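Local coordinates for Lmo0547 protein (Listeria monocytogenes, PDB 4R9N) that probably acts as a transcriptional regulator of the SorC family, with a putative sugar-binding domain through which a carbohydrate may control its binding to DNA, at residues 108-120 and 129-141. Sequence-based numbering, arbitrary orientation.
Sequences KCHSKYLYAPALV and LSKNKYISEVLEE
K112 touches both E141 and the phenol of Y134, a small example of how a chain leaving an edge strand meets the two helices that follow it. Bends at chi2 (-57°) and chi4 turn the lysine across the E141 side chain, whose OE1 lies 3.3 Å from CG of K112 and makes a long salt bridge, 3.6 Å, with its NZ. CD of K112 also touches OH of Y134. That hydroxyl also receives the backbone N-H of Y113, a straight but weak bond of 3.4 Å, while V138 CG2 packs over one face of the Y134 ring, toward its rim. The setting is a Rossmann-like parallel sheet: strand 110-111 is one of its two outermost strands, beside 79-82, and helix 133-143 then leads back to strand 147-151. L114, with CG anti to its N (chi1 -165°), forks into the helix, CD1 reaching V138 CG1 at 3.8 Å and CD2 meeting L139 CD2 at 4.0 Å. Y115, centre of an inverse gamma turn, brings its carbonyl O up to I135 CD1. The same methyl meets A116 CB. Further on, P117 CD, at 3.9 Å, and V120 CG2 both pack against L129 CD1 on helix 123-131, which comes just before 133-143.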
loop_
_atom_site.group_PDB
_atom_site.type_symbol
_atom_site.label_atom_id
_atom_site.label_comp_id
_atom_site.label_asym_id
_atom_site.label_seq_id
_atom_site.Cartn_x
_atom_site.Cartn_y
_atom_site.Cartn_z
ATOM N N LYS A 108 -1.130 -21.626 -1.247
ATOM C CA LYS A 108 -1.064 -22.571 -2.367
ATOM C C LYS A 108 -1.948 -22.175 -3.531
ATOM O O LYS A 108 -2.686 -22.989 -4.091
ATOM C CB LYS A 108 -1.429 -23.981 -1.869
ATOM C CG LYS A 108 -0.502 -24.504 -0.807
ATOM C CD LYS A 108 -0.893 -25.932 -0.428
ATOM C CE LYS A 108 0.073 -26.542 0.582
ATOM N NZ LYS A 108 1.462 -26.578 0.036
ATOM N N CYS A 109 -1.863 -20.907 -3.918
ATOM C CA CYS A 109 -2.820 -20.305 -4.878
ATOM C C CYS A 109 -2.136 -19.875 -6.181
ATOM O O CYS A 109 -1.044 -20.358 -6.488
ATOM C CB CYS A 109 -3.575 -19.172 -4.147
ATOM S SG CYS A 109 -2.558 -17.741 -3.777
ATOM N N HIS A 110 -2.782 -19.053 -6.985
ATOM C CA HIS A 110 -2.189 -18.551 -8.229
ATOM C C HIS A 110 -1.577 -17.151 -7.981
ATOM O O HIS A 110 -1.964 -16.423 -7.047
ATOM C CB HIS A 110 -3.234 -18.476 -9.316
ATOM C CG HIS A 110 -4.065 -19.717 -9.434
ATOM N ND1 HIS A 110 -3.584 -20.886 -9.996
ATOM C CD2 HIS A 110 -5.338 -19.970 -9.048
ATOM C CE1 HIS A 110 -4.532 -21.808 -9.951
ATOM N NE2 HIS A 110 -5.605 -21.279 -9.382
ATOM N N SER A 111 -0.630 -16.775 -8.821
ATOM C CA SER A 111 -0.050 -15.389 -8.762
ATOM C C SER A 111 0.438 -15.018 -10.116
ATOM O O SER A 111 0.670 -15.927 -10.971
ATOM C CB SER A 111 1.106 -15.318 -7.743
ATOM O OG SER A 111 2.155 -16.196 -8.109
ATOM N N LYS A 112 0.552 -13.724 -10.360
ATOM C CA LYS A 112 1.126 -13.229 -11.574
ATOM C C LYS A 112 2.388 -12.478 -11.207
ATOM O O LYS A 112 2.589 -12.111 -10.085
ATOM C CB LYS A 112 0.121 -12.326 -12.329
ATOM C CG LYS A 112 -1.116 -13.074 -12.864
ATOM C CD LYS A 112 -0.693 -14.226 -13.779
ATOM C CE LYS A 112 -1.739 -14.574 -14.832
ATOM N NZ LYS A 112 -3.042 -14.738 -14.146
ATOM N N TYR A 113 3.277 -12.304 -12.172
ATOM C CA TYR A 113 4.568 -11.606 -11.976
ATOM C C TYR A 113 4.520 -10.379 -12.863
ATOM O O TYR A 113 4.058 -10.478 -13.999
ATOM C CB TYR A 113 5.706 -12.543 -12.435
ATOM C CG TYR A 113 7.092 -12.168 -11.936
ATOM C CD1 TYR A 113 7.515 -12.524 -10.660
ATOM C CD2 TYR A 113 8.008 -11.470 -12.767
ATOM C CE1 TYR A 113 8.801 -12.189 -10.224
ATOM C CE2 TYR A 113 9.272 -11.119 -12.319
ATOM C CZ TYR A 113 9.635 -11.486 -11.035
ATOM O OH TYR A 113 10.812 -11.103 -10.533
ATOM N N LEU A 114 5.010 -9.258 -12.387
ATOM C CA LEU A 114 5.044 -8.065 -13.190
ATOM C C LEU A 114 6.468 -8.009 -13.724
ATOM O O LEU A 114 7.343 -7.660 -13.039
ATOM C CB LEU A 114 4.601 -6.858 -12.351
ATOM C CG LEU A 114 4.229 -5.595 -13.035
ATOM C CD1 LEU A 114 3.451 -5.818 -14.347
ATOM C CD2 LEU A 114 3.440 -4.703 -12.108
ATOM N N TYR A 115 6.641 -8.444 -14.970
ATOM C CA TYR A 115 7.942 -8.526 -15.623
ATOM C C TYR A 115 8.524 -7.106 -16.013
ATOM O O TYR A 115 8.640 -6.807 -17.239
ATOM C CB TYR A 115 7.781 -9.499 -16.838
ATOM C CG TYR A 115 7.515 -11.000 -16.455
ATOM C CD1 TYR A 115 8.380 -11.689 -15.618
ATOM C CD2 TYR A 115 6.435 -11.705 -16.944
ATOM C CE1 TYR A 115 8.162 -13.018 -15.259
ATOM C CE2 TYR A 115 6.199 -13.053 -16.582
ATOM C CZ TYR A 115 7.065 -13.701 -15.729
ATOM O OH TYR A 115 6.875 -15.029 -15.330
ATOM N N ALA A 116 8.855 -6.234 -15.025
ATOM C CA ALA A 116 9.250 -4.820 -15.333
ATOM C C ALA A 116 9.758 -4.104 -14.101
ATOM O O ALA A 116 9.401 -4.498 -12.978
ATOM C CB ALA A 116 8.068 -4.063 -15.927
ATOM N N PRO A 117 10.591 -3.067 -14.275
ATOM C CA PRO A 117 11.004 -2.232 -13.120
ATOM C C PRO A 117 9.869 -1.313 -12.621
ATOM O O PRO A 117 8.970 -0.990 -13.395
ATOM C CB PRO A 117 12.131 -1.345 -13.691
ATOM C CG PRO A 117 12.317 -1.740 -15.073
ATOM C CD PRO A 117 11.126 -2.515 -15.543
ATOM N N ALA A 118 9.901 -0.867 -11.362
ATOM C CA ALA A 118 8.901 0.080 -10.907
ATOM C C ALA A 118 8.981 1.455 -11.556
ATOM O O ALA A 118 7.954 2.112 -11.790
ATOM C CB ALA A 118 9.033 0.264 -9.393
ATOM N N LEU A 119 10.220 1.944 -11.725
ATOM C CA LEU A 119 10.451 3.346 -12.113
ATOM C C LEU A 119 11.397 3.270 -13.271
ATOM O O LEU A 119 12.497 2.745 -13.102
ATOM C CB LEU A 119 11.068 4.185 -10.969
ATOM C CG LEU A 119 11.465 5.653 -11.308
ATOM C CD1 LEU A 119 10.280 6.409 -11.827
ATOM C CD2 LEU A 119 12.038 6.381 -10.108
ATOM N N VAL A 120 10.950 3.745 -14.439
ATOM C CA VAL A 120 11.765 3.821 -15.631
ATOM C C VAL A 120 11.794 5.291 -16.062
ATOM O O VAL A 120 10.834 5.814 -16.613
ATOM C CB VAL A 120 11.139 2.915 -16.677
ATOM C CG1 VAL A 120 11.928 2.886 -17.958
ATOM C CG2 VAL A 120 11.048 1.488 -16.104
ATOM N N LEU A 129 7.729 -0.861 -22.561
ATOM C CA LEU A 129 7.409 -1.848 -21.542
ATOM C C LEU A 129 5.927 -1.805 -21.215
ATOM O O LEU A 129 5.268 -2.840 -21.166
ATOM C CB LEU A 129 8.196 -1.584 -20.249
ATOM C CG LEU A 129 9.681 -1.914 -20.315
ATOM C CD1 LEU A 129 10.443 -1.237 -19.190
ATOM C CD2 LEU A 129 9.858 -3.403 -20.186
ATOM N N SER A 130 5.412 -0.614 -20.934
ATOM C CA SER A 130 4.000 -0.478 -20.624
ATOM C C SER A 130 3.121 -1.154 -21.686
ATOM O O SER A 130 2.069 -1.713 -21.338
ATOM C CB SER A 130 3.616 0.995 -20.452
ATOM O OG SER A 130 4.097 1.472 -19.204
ATOM N N LYS A 131 3.555 -1.133 -22.955
ATOM C CA LYS A 131 2.811 -1.787 -24.038
ATOM C C LYS A 131 3.197 -3.258 -24.379
ATOM O O LYS A 131 2.549 -3.878 -25.208
ATOM C CB LYS A 131 2.876 -0.919 -25.322
ATOM C CG LYS A 131 4.034 -1.252 -26.259
ATOM C CD LYS A 131 4.099 -0.307 -27.451
ATOM C CE LYS A 131 5.069 -0.811 -28.522
ATOM N NZ LYS A 131 4.830 -0.186 -29.864
ATOM N N ASN A 132 4.236 -3.838 -23.799
ATOM C CA ASN A 132 4.418 -5.289 -23.981
ATOM C C ASN A 132 3.180 -6.019 -23.453
ATOM O O ASN A 132 2.620 -5.618 -22.404
ATOM C CB ASN A 132 5.653 -5.802 -23.212
ATOM C CG ASN A 132 5.595 -7.307 -22.927
ATOM O OD1 ASN A 132 5.164 -7.726 -21.871
ATOM N ND2 ASN A 132 5.991 -8.107 -23.887
ATOM N N LYS A 133 2.777 -7.111 -24.121
ATOM C CA LYS A 133 1.500 -7.767 -23.755
ATOM C C LYS A 133 1.442 -8.506 -22.413
ATOM O O LYS A 133 0.399 -8.524 -21.796
ATOM C CB LYS A 133 0.983 -8.682 -24.874
ATOM C CG LYS A 133 1.679 -10.026 -24.962
ATOM C CD LYS A 133 1.699 -10.572 -26.391
ATOM C CE LYS A 133 2.747 -9.860 -27.246
ATOM N NZ LYS A 133 2.746 -10.351 -28.660
ATOM N N TYR A 134 2.494 -9.154 -21.933
ATOM C CA TYR A 134 2.310 -9.754 -20.601
ATOM C C TYR A 134 2.351 -8.671 -19.535
ATOM O O TYR A 134 1.592 -8.770 -18.573
ATOM C CB TYR A 134 3.172 -11.000 -20.302
ATOM C CG TYR A 134 2.853 -11.767 -18.960
ATOM C CD1 TYR A 134 1.849 -12.773 -18.828
ATOM C CD2 TYR A 134 3.604 -11.511 -17.842
ATOM C CE1 TYR A 134 1.630 -13.445 -17.584
ATOM C CE2 TYR A 134 3.397 -12.160 -16.613
ATOM C CZ TYR A 134 2.438 -13.129 -16.455
ATOM O OH TYR A 134 2.382 -13.681 -15.139
ATOM N N ILE A 135 3.114 -7.593 -19.721
ATOM C CA ILE A 135 3.057 -6.503 -18.750
ATOM C C ILE A 135 1.665 -5.868 -18.736
ATOM O O ILE A 135 1.036 -5.679 -17.680
ATOM C CB ILE A 135 4.085 -5.449 -19.090
ATOM C CG1 ILE A 135 5.458 -6.062 -18.851
ATOM C CG2 ILE A 135 3.877 -4.221 -18.261
ATOM C CD1 ILE A 135 6.576 -5.260 -19.428
ATOM N N SER A 136 1.168 -5.541 -19.934
ATOM C CA SER A 136 -0.142 -4.933 -20.036
ATOM C C SER A 136 -1.204 -5.848 -19.388
ATOM O O SER A 136 -2.086 -5.365 -18.718
ATOM C CB SER A 136 -0.531 -4.652 -21.506
ATOM O OG SER A 136 -1.768 -3.938 -21.514
ATOM N N GLU A 137 -1.134 -7.155 -19.603
ATOM C CA GLU A 137 -2.172 -7.996 -19.025
ATOM C C GLU A 137 -2.126 -8.055 -17.512
ATOM O O GLU A 137 -3.190 -8.057 -16.867
ATOM C CB GLU A 137 -2.195 -9.408 -19.582
ATOM C CG GLU A 137 -3.087 -10.388 -18.775
ATOM C CD GLU A 137 -4.598 -10.025 -18.581
ATOM O OE1 GLU A 137 -5.067 -8.850 -18.665
ATOM O OE2 GLU A 137 -5.362 -10.978 -18.289
ATOM N N VAL A 138 -0.930 -8.061 -16.930
ATOM C CA VAL A 138 -0.861 -8.030 -15.476
ATOM C C VAL A 138 -1.322 -6.675 -14.917
ATOM O O VAL A 138 -1.981 -6.660 -13.864
ATOM C CB VAL A 138 0.541 -8.441 -15.007
ATOM C CG1 VAL A 138 0.657 -8.295 -13.488
ATOM C CG2 VAL A 138 0.795 -9.901 -15.401
ATOM N N LEU A 139 -0.982 -5.565 -15.560
ATOM C CA LEU A 139 -1.503 -4.296 -15.136
ATOM C C LEU A 139 -3.021 -4.303 -15.189
ATOM O O LEU A 139 -3.661 -3.774 -14.288
ATOM C CB LEU A 139 -0.935 -3.118 -15.922
ATOM C CG LEU A 139 0.570 -2.858 -15.786
ATOM C CD1 LEU A 139 1.014 -1.774 -16.784
ATOM C CD2 LEU A 139 0.890 -2.519 -14.345
ATOM N N GLU A 140 -3.617 -4.823 -16.284
ATOM C CA GLU A 140 -5.080 -4.824 -16.342
ATOM C C GLU A 140 -5.731 -5.699 -15.282
ATOM O O GLU A 140 -6.775 -5.354 -14.714
ATOM C CB GLU A 140 -5.544 -5.251 -17.728
ATOM C CG GLU A 140 -5.199 -4.245 -18.819
ATOM C CD GLU A 140 -5.827 -2.879 -18.594
ATOM O OE1 GLU A 140 -6.925 -2.761 -17.956
ATOM O OE2 GLU A 140 -5.197 -1.914 -19.058
ATOM N N GLU A 141 -5.130 -6.840 -15.001
ATOM C CA GLU A 141 -5.541 -7.700 -13.868
ATOM C C GLU A 141 -5.450 -6.984 -12.543
ATOM O O GLU A 141 -6.375 -7.085 -11.723
ATOM C CB GLU A 141 -4.746 -9.008 -13.856
ATOM C CG GLU A 141 -5.162 -9.916 -14.987
ATOM C CD GLU A 141 -4.183 -11.038 -15.371
ATOM O OE1 GLU A 141 -3.073 -11.173 -14.800
ATOM O OE2 GLU A 141 -4.518 -11.770 -16.344
#